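Local atomic coordinates of 1-Cys peroxiredoxin (Vibrio vulnificus MO6-24/O, PDB entry 5K2I), a protein that probably reduces hydrogen peroxide and other peroxides as a one-cysteine peroxiredoxin, and has also been linked to the scavenging of nitric oxide. Residues A11-L16 against L97-A102; E28-K33 against M127-G132; V35-V40 against A72-N77; A60-A65 against T152-L157. All coordinates share one frame; numbering follows the deposited sequence.

Contact 1 (A11-L16 against L97-A102); sequences ATLSQL and LADGDA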
loop_
_atom_site.group_PDB
_atom_site.type_symbol
_atom_site.label_atom_id
_atom_site.label_comp_id
_atom_site.label_asym_id
_atom_site.label_seq_id
_atom_site.Cartn_x
_atom_site.Cartn_y
_atom_site.Cartn_z
ATOM N N ALA A 11 26.815 9.988 -6.858
ATOM C CA ALA A 11 25.832 10.719 -7.646
ATOM C C ALA A 11 25.419 11.974 -6.903
ATOM O O ALA A 11 25.909 12.237 -5.803
ATOM C CB ALA A 11 24.618 9.829 -7.924
ATOM N N THR A 12 24.528 12.755 -7.504
ATOM C CA THR A 12 24.048 13.971 -6.857
ATOM C C THR A 12 22.551 13.930 -6.597
ATOM O O THR A 12 21.810 13.175 -7.228
ATOM C CB THR A 12 24.359 15.237 -7.684
ATOM O OG1 THR A 12 23.609 15.229 -8.909
ATOM C CG2 THR A 12 25.848 15.297 -7.996
ATOM N N LEU A 13 22.133 14.735 -5.621
ATOM C CA LEU A 13 20.719 15.009 -5.366
ATOM C C LEU A 13 20.583 16.516 -5.244
ATOM O O LEU A 13 21.505 17.166 -4.759
ATOM C CB LEU A 13 20.238 14.305 -4.104
ATOM C CG LEU A 13 20.165 12.781 -4.147
ATOM C CD1 LEU A 13 19.930 12.226 -2.758
ATOM C CD2 LEU A 13 19.070 12.320 -5.107
ATOM N N SER A 14 19.464 17.075 -5.690
ATOM C CA SER A 14 19.357 18.527 -5.777
ATOM C C SER A 14 18.470 19.149 -4.709
ATOM O O SER A 14 17.567 18.514 -4.155
ATOM C CB SER A 14 18.854 18.941 -7.163
ATOM O OG SER A 14 17.573 18.414 -7.449
ATOM N N GLN A 15 18.756 20.410 -4.421
ATOM C CA GLN A 15 18.020 21.169 -3.434
ATOM C C GLN A 15 17.966 22.622 -3.886
ATOM O O GLN A 15 18.957 23.148 -4.389
ATOM C CB GLN A 15 18.688 21.052 -2.067
ATOM C CG GLN A 15 17.914 21.728 -0.953
ATOM C CD GLN A 15 18.760 21.952 0.282
ATOM O OE1 GLN A 15 19.964 21.706 0.280
ATOM N NE2 GLN A 15 18.129 22.429 1.352
ATOM N N LEU A 16 16.814 23.263 -3.717
ATOM C CA LEU A 16 16.682 24.694 -3.977
ATOM C C LEU A 16 17.070 25.459 -2.724
ATOM O O LEU A 16 16.508 25.219 -1.653
ATOM C CB LEU A 16 15.253 25.041 -4.393
ATOM C CG LEU A 16 15.039 26.490 -4.822
ATOM C CD1 LEU A 16 15.690 26.729 -6.180
ATOM C CD2 LEU A 16 13.561 26.811 -4.861
ATOM N N LEU A 97 15.433 16.262 -0.542
ATOM C CA LEU A 97 16.340 16.044 -1.671
ATOM C C LEU A 97 15.617 15.500 -2.887
ATOM O O LEU A 97 14.767 14.607 -2.783
ATOM C CB LEU A 97 17.467 15.080 -1.278
ATOM C CG LEU A 97 18.387 15.537 -0.141
ATOM C CD1 LEU A 97 19.372 14.427 0.286
ATOM C CD2 LEU A 97 19.134 16.789 -0.535
ATOM N N ALA A 98 15.974 16.039 -4.044
ATOM C CA ALA A 98 15.310 15.724 -5.299
ATOM C C ALA A 98 16.168 14.874 -6.229
ATOM O O ALA A 98 17.346 15.185 -6.477
ATOM C CB ALA A 98 14.913 17.018 -6.011
ATOM N N ASP A 99 15.570 13.801 -6.736
ATOM C CA ASP A 99 16.187 12.975 -7.773
ATOM C C ASP A 99 15.363 13.089 -9.055
ATOM O O ASP A 99 14.706 12.144 -9.464
ATOM C CB ASP A 99 16.265 11.525 -7.276
ATOM C CG ASP A 99 16.981 10.602 -8.237
ATOM O OD1 ASP A 99 17.890 11.072 -8.959
ATOM O OD2 ASP A 99 16.634 9.396 -8.255
ATOM N N GLY A 100 15.386 14.258 -9.688
ATOM C CA GLY A 100 14.387 14.576 -10.696
ATOM C C GLY A 100 14.346 13.718 -11.943
ATOM O O GLY A 100 13.292 13.579 -12.573
ATOM N N ASP A 101 15.494 13.165 -12.315
ATOM C CA ASP A 101 15.584 12.310 -13.490
ATOM C C ASP A 101 15.746 10.838 -13.111
ATOM O O ASP A 101 16.038 10.015 -13.974
ATOM C CB ASP A 101 16.750 12.756 -14.389
ATOM C CG ASP A 101 18.117 12.599 -13.726
ATOM O OD1 ASP A 101 18.193 12.218 -12.532
ATOM O OD2 ASP A 101 19.134 12.902 -14.400
ATOM N N ALA A 102 15.567 10.528 -11.822
ATOM C CA ALA A 102 15.637 9.159 -11.278
ATOM C C ALA A 102 17.025 8.532 -11.383
ATOM O O ALA A 102 17.157 7.331 -11.202
ATOM C CB ALA A 102 14.597 8.239 -11.963
HETATM O O HOH W 1 19.589 13.184 -9.163
HETATM O O HOH W 2 16.760 16.734 -9.521
#

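Contact 2 (E28-K33 against M127-G132); sequences ELFAGK and MIIDNG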
loop_
_atom_site.group_PDB
_atom_site.type_symbol
_atom_site.label_atom_id
_atom_site.label_comp_id
_atom_site.label_asym_id
_atom_site.label_seq_id
_atom_site.Cartn_x
_atom_site.Cartn_y
_atom_site.Cartn_z
ATOM N N GLU A 28 29.688 13.708 -0.567
ATOM C CA GLU A 28 30.171 14.883 0.147
ATOM C C GLU A 28 29.157 15.304 1.215
ATOM O O GLU A 28 29.514 15.562 2.362
ATOM C CB GLU A 28 30.444 16.029 -0.840
ATOM C CG GLU A 28 31.640 15.780 -1.760
ATOM C CD GLU A 28 32.009 17.003 -2.593
ATOM O OE1 GLU A 28 31.206 17.959 -2.658
ATOM O OE2 GLU A 28 33.105 16.996 -3.195
ATOM N N LEU A 29 27.890 15.358 0.829
ATOM C CA LEU A 29 26.813 15.738 1.737
ATOM C C LEU A 29 26.748 14.853 2.985
ATOM O O LEU A 29 26.512 15.345 4.094
ATOM C CB LEU A 29 25.481 15.687 0.990
ATOM C CG LEU A 29 24.209 16.161 1.707
ATOM C CD1 LEU A 29 24.274 17.643 2.013
ATOM C CD2 LEU A 29 22.993 15.859 0.860
ATOM N N PHE A 30 26.970 13.555 2.797
ATOM C CA PHE A 30 26.820 12.581 3.876
ATOM C C PHE A 30 28.157 12.160 4.510
ATOM O O PHE A 30 28.185 11.341 5.435
ATOM C CB PHE A 30 26.078 11.335 3.359
ATOM C CG PHE A 30 24.673 11.601 2.838
ATOM C CD1 PHE A 30 23.966 12.744 3.189
ATOM C CD2 PHE A 30 24.058 10.673 2.009
ATOM C CE1 PHE A 30 22.677 12.962 2.712
ATOM C CE2 PHE A 30 22.760 10.886 1.519
ATOM C CZ PHE A 30 22.073 12.038 1.871
ATOM N N ALA A 31 29.258 12.741 4.043
ATOM C CA ALA A 31 30.575 12.408 4.583
ATOM C C ALA A 31 30.664 12.744 6.069
ATOM O O ALA A 31 30.217 13.820 6.488
ATOM C CB ALA A 31 31.667 13.146 3.813
ATOM N N GLY A 32 31.243 11.831 6.846
ATOM C CA GLY A 32 31.485 12.073 8.261
ATOM C C GLY A 32 30.241 12.113 9.118
ATOM O O GLY A 32 30.290 12.551 10.264
ATOM N N LYS A 33 29.125 11.639 8.577
ATOM C CA LYS A 33 27.845 11.696 9.275
ATOM C C LYS A 33 27.160 10.346 9.305
ATOM O O LYS A 33 27.374 9.503 8.423
ATOM C CB LYS A 33 26.895 12.701 8.607
ATOM C CG LYS A 33 27.342 14.155 8.643
ATOM C CD LYS A 33 26.419 15.006 7.792
ATOM C CE LYS A 33 27.030 16.354 7.470
ATOM N NZ LYS A 33 26.802 17.324 8.557
ATOM N N MET A 127 17.240 3.905 4.774
ATOM C CA MET A 127 18.634 3.557 4.995
ATOM C C MET A 127 19.213 4.249 6.212
ATOM O O MET A 127 18.842 5.395 6.525
ATOM C CB MET A 127 19.501 3.990 3.817
ATOM C CG MET A 127 19.314 3.311 2.526
ATOM S SD MET A 127 20.408 4.196 1.386
ATOM C CE MET A 127 20.182 3.163 -0.052
ATOM N N ILE A 128 20.158 3.573 6.855
ATOM C CA ILE A 128 21.138 4.245 7.700
ATOM C C ILE A 128 22.459 4.232 6.939
ATOM O O ILE A 128 22.914 3.176 6.493
ATOM C CB ILE A 128 21.305 3.556 9.062
ATOM C CG1 ILE A 128 19.971 3.536 9.818
ATOM C CG2 ILE A 128 22.402 4.245 9.898
ATOM C CD1 ILE A 128 19.961 2.617 11.037
ATOM N N ILE A 129 23.054 5.405 6.786
ATOM C CA ILE A 129 24.271 5.583 6.003
ATOM C C ILE A 129 25.350 6.169 6.901
ATOM O O ILE A 129 25.154 7.226 7.490
ATOM C CB ILE A 129 24.035 6.516 4.804
ATOM C CG1 ILE A 129 22.771 6.080 4.057
ATOM C CG2 ILE A 129 25.247 6.523 3.884
ATOM C CD1 ILE A 129 22.171 7.153 3.202
ATOM N N ASP A 130 26.479 5.484 7.008
ATOM C CA ASP A 130 27.576 5.938 7.855
ATOM C C ASP A 130 28.751 6.340 6.991
ATOM O O ASP A 130 29.355 5.497 6.336
ATOM C CB ASP A 130 27.985 4.847 8.840
ATOM C CG ASP A 130 26.943 4.622 9.926
ATOM O OD1 ASP A 130 26.782 5.519 10.783
ATOM O OD2 ASP A 130 26.287 3.556 9.940
ATOM N N ASN A 131 29.057 7.631 6.991
ATOM C CA ASN A 131 30.115 8.167 6.132
ATOM C C ASN A 131 29.956 7.672 4.687
ATOM O O ASN A 131 30.918 7.231 4.055
ATOM C CB ASN A 131 31.500 7.778 6.672
ATOM C CG ASN A 131 32.642 8.477 5.941
ATOM O OD1 ASN A 131 32.594 9.679 5.659
ATOM N ND2 ASN A 131 33.677 7.714 5.624
ATOM N N GLY A 132 28.730 7.707 4.182
ATOM C CA GLY A 132 28.494 7.331 2.797
ATOM C C GLY A 132 28.333 5.845 2.531
ATOM O O GLY A 132 28.013 5.477 1.408
HETATM O O HOH W 3 26.587 9.042 5.655
#

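Contact 3 (V35-V40 against A72-N77); sequences VVLFAV and ASVSVN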
loop_
_atom_site.group_PDB
_atom_site.type_symbol
_atom_site.label_atom_id
_atom_site.label_comp_id
_atom_site.label_asym_id
_atom_site.label_seq_id
_atom_site.Cartn_x
_atom_site.Cartn_y
_atom_site.Cartn_z
ATOM N N VAL A 35 23.570 9.180 8.722
ATOM C CA VAL A 35 22.444 9.750 8.000
ATOM C C VAL A 35 21.312 8.755 7.891
ATOM O O VAL A 35 21.545 7.585 7.619
ATOM C CB VAL A 35 22.871 10.185 6.579
ATOM C CG1 VAL A 35 21.687 10.691 5.765
ATOM C CG2 VAL A 35 23.955 11.236 6.657
ATOM N N VAL A 36 20.096 9.212 8.142
ATOM C CA VAL A 36 18.920 8.417 7.833
ATOM C C VAL A 36 18.308 8.986 6.560
ATOM O O VAL A 36 18.025 10.176 6.491
ATOM C CB VAL A 36 17.905 8.424 8.981
ATOM C CG1 VAL A 36 16.568 7.844 8.514
ATOM C CG2 VAL A 36 18.464 7.649 10.160
ATOM N N LEU A 37 18.174 8.147 5.535
ATOM C CA LEU A 37 17.586 8.542 4.258
ATOM C C LEU A 37 16.382 7.678 3.984
ATOM O O LEU A 37 16.471 6.453 4.084
ATOM C CB LEU A 37 18.608 8.386 3.135
ATOM C CG LEU A 37 18.180 8.681 1.696
ATOM C CD1 LEU A 37 17.923 10.159 1.536
ATOM C CD2 LEU A 37 19.245 8.208 0.713
ATOM N N PHE A 38 15.254 8.286 3.642
ATOM C CA PHE A 38 14.087 7.485 3.280
ATOM C C PHE A 38 13.482 8.009 1.990
ATOM O O PHE A 38 13.545 9.208 1.691
ATOM C CB PHE A 38 13.033 7.452 4.418
ATOM C CG PHE A 38 12.421 8.787 4.727
ATOM C CD1 PHE A 38 13.052 9.656 5.597
ATOM C CD2 PHE A 38 11.232 9.174 4.134
ATOM C CE1 PHE A 38 12.503 10.894 5.882
ATOM C CE2 PHE A 38 10.677 10.406 4.408
ATOM C CZ PHE A 38 11.313 11.268 5.281
ATOM N N ALA A 39 12.925 7.082 1.216
ATOM C CA ALA A 39 12.368 7.393 -0.090
ATOM C C ALA A 39 10.888 7.073 -0.177
ATOM O O ALA A 39 10.393 6.164 0.504
ATOM C CB ALA A 39 13.118 6.624 -1.174
ATOM N N VAL A 40 10.211 7.812 -1.052
ATOM C CA VAL A 40 8.802 7.616 -1.361
ATOM C C VAL A 40 8.633 7.628 -2.871
ATOM O O VAL A 40 9.528 8.078 -3.589
ATOM C CB VAL A 40 7.914 8.716 -0.726
ATOM C CG1 VAL A 40 7.972 8.624 0.796
ATOM C CG2 VAL A 40 8.319 10.115 -1.238
ATOM N N ALA A 72 17.078 12.759 5.933
ATOM C CA ALA A 72 16.798 13.276 4.612
ATOM C C ALA A 72 15.713 12.465 3.919
ATOM O O ALA A 72 15.627 11.246 4.070
ATOM C CB ALA A 72 18.066 13.292 3.755
ATOM N N SER A 73 14.888 13.185 3.176
ATOM C CA SER A 73 13.810 12.643 2.373
ATOM C C SER A 73 14.191 12.759 0.907
ATOM O O SER A 73 14.546 13.846 0.455
ATOM C CB SER A 73 12.519 13.416 2.665
ATOM O OG SER A 73 11.492 13.095 1.753
ATOM N N VAL A 74 14.136 11.653 0.167
ATOM C CA VAL A 74 14.380 11.693 -1.268
ATOM C C VAL A 74 13.188 11.133 -2.052
ATOM O O VAL A 74 12.439 10.271 -1.573
ATOM C CB VAL A 74 15.684 10.922 -1.636
ATOM C CG1 VAL A 74 15.568 9.421 -1.324
ATOM C CG2 VAL A 74 16.083 11.147 -3.100
ATOM N N SER A 75 12.999 11.656 -3.259
ATOM C CA SER A 75 11.957 11.191 -4.160
ATOM C C SER A 75 12.360 11.533 -5.591
ATOM O O SER A 75 13.166 12.446 -5.821
ATOM C CB SER A 75 10.605 11.830 -3.812
ATOM O OG SER A 75 9.569 11.237 -4.584
ATOM N N VAL A 76 11.800 10.798 -6.544
ATOM C CA VAL A 76 11.895 11.168 -7.949
ATOM C C VAL A 76 10.845 12.252 -8.177
ATOM O O VAL A 76 9.697 11.990 -8.561
ATOM C CB VAL A 76 11.696 9.964 -8.888
ATOM C CG1 VAL A 76 11.875 10.409 -10.333
ATOM C CG2 VAL A 76 12.698 8.864 -8.546
ATOM N N ASN A 77 11.274 13.466 -7.849
ATOM C CA ASN A 77 10.540 14.717 -8.012
ATOM C C ASN A 77 11.594 15.783 -8.230
ATOM O O ASN A 77 12.759 15.570 -7.886
ATOM C CB ASN A 77 9.714 15.095 -6.778
ATOM C CG ASN A 77 8.448 14.267 -6.627
ATOM O OD1 ASN A 77 8.404 13.334 -5.822
ATOM N ND2 ASN A 77 7.407 14.617 -7.373
HETATM O O HOH W 4 11.109 10.638 1.071
HETATM O O HOH W 5 9.928 8.634 -6.237
#

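Contact 4 (A60-A65 against T152-L157); sequences ADQLKA and TILAAL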
loop_
_atom_site.group_PDB
_atom_site.type_symbol
_atom_site.label_atom_id
_atom_site.label_comp_id
_atom_site.label_asym_id
_atom_site.label_seq_id
_atom_site.Cartn_x
_atom_site.Cartn_y
_atom_site.Cartn_z
ATOM N N ALA A 60 12.143 12.358 14.846
ATOM C CA ALA A 60 13.414 13.040 14.592
ATOM C C ALA A 60 14.229 13.243 15.867
ATOM O O ALA A 60 15.435 13.002 15.879
ATOM C CB ALA A 60 13.173 14.371 13.908
ATOM N N ASP A 61 13.581 13.671 16.947
ATOM C CA ASP A 61 14.306 13.881 18.199
ATOM C C ASP A 61 14.946 12.594 18.733
ATOM O O ASP A 61 16.100 12.605 19.186
ATOM C CB ASP A 61 13.381 14.478 19.265
ATOM C CG ASP A 61 13.188 15.971 19.098
ATOM O OD1 ASP A 61 13.991 16.600 18.372
ATOM O OD2 ASP A 61 12.244 16.521 19.709
ATOM N N GLN A 62 14.207 11.488 18.667
ATOM C CA GLN A 62 14.703 10.212 19.168
ATOM C C GLN A 62 15.830 9.694 18.286
ATOM O O GLN A 62 16.785 9.101 18.782
ATOM C CB GLN A 62 13.574 9.190 19.246
ATOM C CG GLN A 62 12.660 9.388 20.438
ATOM C CD GLN A 62 11.396 8.573 20.326
ATOM O OE1 GLN A 62 11.356 7.406 20.714
ATOM N NE2 GLN A 62 10.349 9.188 19.793
ATOM N N LEU A 63 15.715 9.925 16.980
ATOM C CA LEU A 63 16.759 9.505 16.046
ATOM C C LEU A 63 18.059 10.266 16.300
ATOM O O LEU A 63 19.136 9.669 16.359
ATOM C CB LEU A 63 16.293 9.699 14.599
ATOM C CG LEU A 63 15.208 8.727 14.126
ATOM C CD1 LEU A 63 14.577 9.231 12.847
ATOM C CD2 LEU A 63 15.741 7.295 13.943
ATOM N N LYS A 64 17.961 11.578 16.471
ATOM C CA LYS A 64 19.145 12.388 16.742
ATOM C C LYS A 64 19.768 12.039 18.097
ATOM O O LYS A 64 20.996 12.073 18.253
ATOM C CB LYS A 64 18.799 13.870 16.640
ATOM C CG LYS A 64 18.373 14.225 15.219
ATOM C CD LYS A 64 18.277 15.713 14.942
ATOM C CE LYS A 64 18.375 15.956 13.440
ATOM N NZ LYS A 64 18.244 17.394 13.075
ATOM N N ALA A 65 18.934 11.662 19.063
ATOM C CA ALA A 65 19.426 11.228 20.371
ATOM C C ALA A 65 20.254 9.950 20.286
ATOM O O ALA A 65 21.095 9.692 21.152
ATOM C CB ALA A 65 18.263 11.029 21.331
ATOM N N THR A 152 11.559 1.036 12.826
ATOM C CA THR A 152 12.491 -0.014 12.426
ATOM C C THR A 152 13.900 0.555 12.372
ATOM O O THR A 152 14.853 -0.079 12.823
ATOM C CB THR A 152 12.139 -0.614 11.058
ATOM O OG1 THR A 152 10.723 -0.806 10.970
ATOM C CG2 THR A 152 12.850 -1.952 10.855
ATOM N N ILE A 153 14.020 1.758 11.822
ATOM C CA ILE A 153 15.310 2.430 11.730
ATOM C C ILE A 153 15.828 2.801 13.121
ATOM O O ILE A 153 16.994 2.572 13.440
ATOM C CB ILE A 153 15.209 3.690 10.839
ATOM C CG1 ILE A 153 14.991 3.294 9.370
ATOM C CG2 ILE A 153 16.443 4.584 10.999
ATOM C CD1 ILE A 153 16.172 2.579 8.727
ATOM N N LEU A 154 14.949 3.354 13.950
ATOM C CA LEU A 154 15.321 3.709 15.312
ATOM C C LEU A 154 15.882 2.500 16.061
ATOM O O LEU A 154 16.880 2.608 16.769
ATOM C CB LEU A 154 14.115 4.291 16.055
ATOM C CG LEU A 154 14.369 4.706 17.504
ATOM C CD1 LEU A 154 15.375 5.855 17.578
ATOM C CD2 LEU A 154 13.064 5.084 18.182
ATOM N N ALA A 155 15.256 1.343 15.878
ATOM C CA ALA A 155 15.686 0.136 16.573
ATOM C C ALA A 155 17.007 -0.391 16.021
ATOM O O ALA A 155 17.773 -1.039 16.735
ATOM C CB ALA A 155 14.618 -0.929 16.486
ATOM N N ALA A 156 17.277 -0.111 14.750
ATOM C CA ALA A 156 18.526 -0.557 14.138
ATOM C C ALA A 156 19.699 0.213 14.721
ATOM O O ALA A 156 20.832 -0.264 14.714
ATOM C CB ALA A 156 18.476 -0.392 12.629
ATOM N N LEU A 157 19.421 1.407 15.227
ATOM C CA LEU A 157 20.448 2.221 15.856
ATOM C C LEU A 157 20.829 1.627 17.204
ATOM O O LEU A 157 21.765 2.096 17.850
ATOM C CB LEU A 157 19.970 3.661 16.022
ATOM C CG LEU A 157 19.666 4.425 14.730
ATOM C CD1 LEU A 157 18.918 5.707 15.035
ATOM C CD2 LEU A 157 20.949 4.730 13.982
#

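Contact 1 (A11-L16 against L97-A102)
This is a buried beta contact, a single antiparallel bridge. It joins the N-terminal two-stranded sheet to strand 95-98, which pairs with strand 70-75 in the main sheet. Ser14 and Ala98 form a hydrogen-bonded pair. Ser14 N donates to Ala98 O over 2.9 Å, almost straight at 173° and on a carbonyl lone pair. The return bond, Ala98 N to Ser14 O, is also 2.9 Å but more bent.

Leu13 fills the inner side. Its CG stands anti to the carbonyl carbon, beside the backbone N (chi1 -68°), and the two methyls meet different partners. CD1 meets CD1 of Leu97 at 3.8 Å, the two side chains crossing near a right angle. CD2 lies 3.6 Å from CB of Asp99. Val26 and Val74 also border Leu13.

Ser14 OG, in the conformer given, sits in the crowded position between its backbone N and carbonyl carbon (chi1 61°). There it lies 3.3 Å from Ala98 CB. One water joins Ser14 OG to the amide of Gly100. A second water donates to Thr12 O and, at 2.7 Å, to Asp99 OD1. Asp99 OD1 also binds Phe104 N, while OD2 binds Thr105 OG1.

The carboxylate of Asp99 is thus held at both oxygens, which would favour its charged form. Two backbone bonds fix the register, and water carries the polar link past the bridge.

Contact 2 (E28-K33 against M127-G132)
The packed part of this contact is apolar and inward. Phe30 follows helix 26-29 and turns its ring toward strand 120-130. Its CG is anti to the carbonyl carbon (chi1 -61°), which brings CE2 and CD2 of the ring to Ile129. Phe30 CE2 meets Ile129 CD1 at 4.1 Å, and the two side chains cross obliquely. The Ile129 CG1 branch is anti to its own carbonyl carbon and carries CD1 to the ring. Leu8, Val35 and Leu97 also touch Phe30.

The outer part is polar, with little side-chain packing. Residues Phe30 to Lys33 form a type II turn, and Gly32 supplies its positive phi. The side chain of Asn131 reaches across to this turn, its CG anti to the backbone N (chi1 -171°). Gly32 N donates to Asn131 OD1 over 2.8 Å, in the carbonyl plane and on a lone pair. Asn131 N donates back to Lys33 O over 2.9 Å, nearly straight at 168°. Asn131 and Gly132 have the positive phi angles of a type I' turn, the tight hairpin between strands 120-130 and 133-139.

A water sits between the two turns. It accepts from Gly132 N at 2.9 Å and lies 2.8 Å from Phe30 O and 2.9 Å from Lys33 O. More acceptors surround it than it has protons, so its donor bonds may be shared.

The two turns are therefore joined by two hydrogen bonds, both donated by backbone N-H groups. Asn131 uses both its backbone N-H and its side-chain oxygen, which restrains the carboxamide on the solvent side.

Contact 3 (V35-V40 against A72-N77)
Backbone hydrogen bonds carry this parallel strand pair, which lies at the centre of the chain. Ala72 N donates to Val36 O over 2.8 Å, and Phe38 N to Ala72 O over 3.0 Å. Val74 N then donates to Phe38 O over 2.9 Å. All three approach nearly along the C=O axis. The last bond, Val40 N to Val74 O, is weak at 3.4 Å.

Apolar contacts fill the face bearing Leu37, Ala39, Ala72 and Val74. Leu37 CD1 lies 3.8 Å from both Ala72 CB and Val74 CG1. The latter methyl also touches Ala39 CB.

On the other face there is a CH-pi contact. CG of Phe38 takes the crowded position between the backbone N and carbonyl carbon (chi1 64°), which lays the ring across strand 70-75. Ser73 CA sits over one ring face, 4.2 Å from the centroid.

Water and hydroxyls add polar links. One water donates to Phe38 O and Val74 O and bonds to Ser73 OG at 2.6 Å. Ser75 OG donates to Asn77 OD1, which also accepts from Ala43 N.

The two strands and helix 53-65 make a beta-alpha-beta unit of the thioredoxin fold. Tyr56 of that helix stacks on Phe38, and Met82 and Trp85 of helix 79-88 meet the same face at Ser73. Strands 120-130 and 95-98 flank the pair.

Contact 4 (A60-A65 against T152-L157)
The carboxamide of Gln62 is the one flat group that takes part here, and it meets a methyl: OE1 lies 3.8 Å from Leu154 CD2. The Gln62 chain is extended beyond CG and crosses Leu154 at about a right angle. No ring is involved. Leu154 holds its CG anti to the backbone N (chi1 180°), and its two methyls divide the work. CD2 meets the amide oxygen of Gln62, while CD1 lies 3.7 Å from the backbone Gln62 O.

Deeper in, Leu63 CD2 is the shared point of contact. It reaches Leu157 CD1 at 3.7 Å, the two side chains crossing near a right angle. It also lies 3.9 Å from Leu154 CD1 and 4.1 Å from Ile153 CG2. One methyl of helix 53-65 thus touches three residues, Ile153, Leu154 and Leu157.

In the thioredoxin fold, these two helices run side by side on one face of the main sheet. Their local axes pass 10.0 Å apart and run nearly parallel, at 18°, and the two segments bury 210 Å² between them. Leu63 rests on Ile71 of strand 70-75, and Ile153 rests on Ala126 and Ile128 of strand 120-130.

Gln62 lies on the exposed side of the contact. Leu157, the last modelled residue, packs further on Lys66, Val68 and Ile128.

Contact 3 is central. Contact 1 joins it through strand 95-98, with Leu97 N 2.8 Å from Ser73 O, and their centres are about 10 Å apart. Contact 2 joins from the other side through strand 120-130, where Ile129 N lies 2.8 Å from Val35 O. Contacts 1 and 2 meet where Leu97 CD1 lies 3.9 Å from Phe30 CZ. Contact 4 packs on one face of the sheet, with Ile128 CD1 3.7 Å from Ala156 CB; its centre is about 25 Å from that of contact 1. By family resemblance, the peroxidatic cysteine should lie between strand 34-40 and helix 53-65, closest in sequence to the C-terminal end of 35-40 in contact 3.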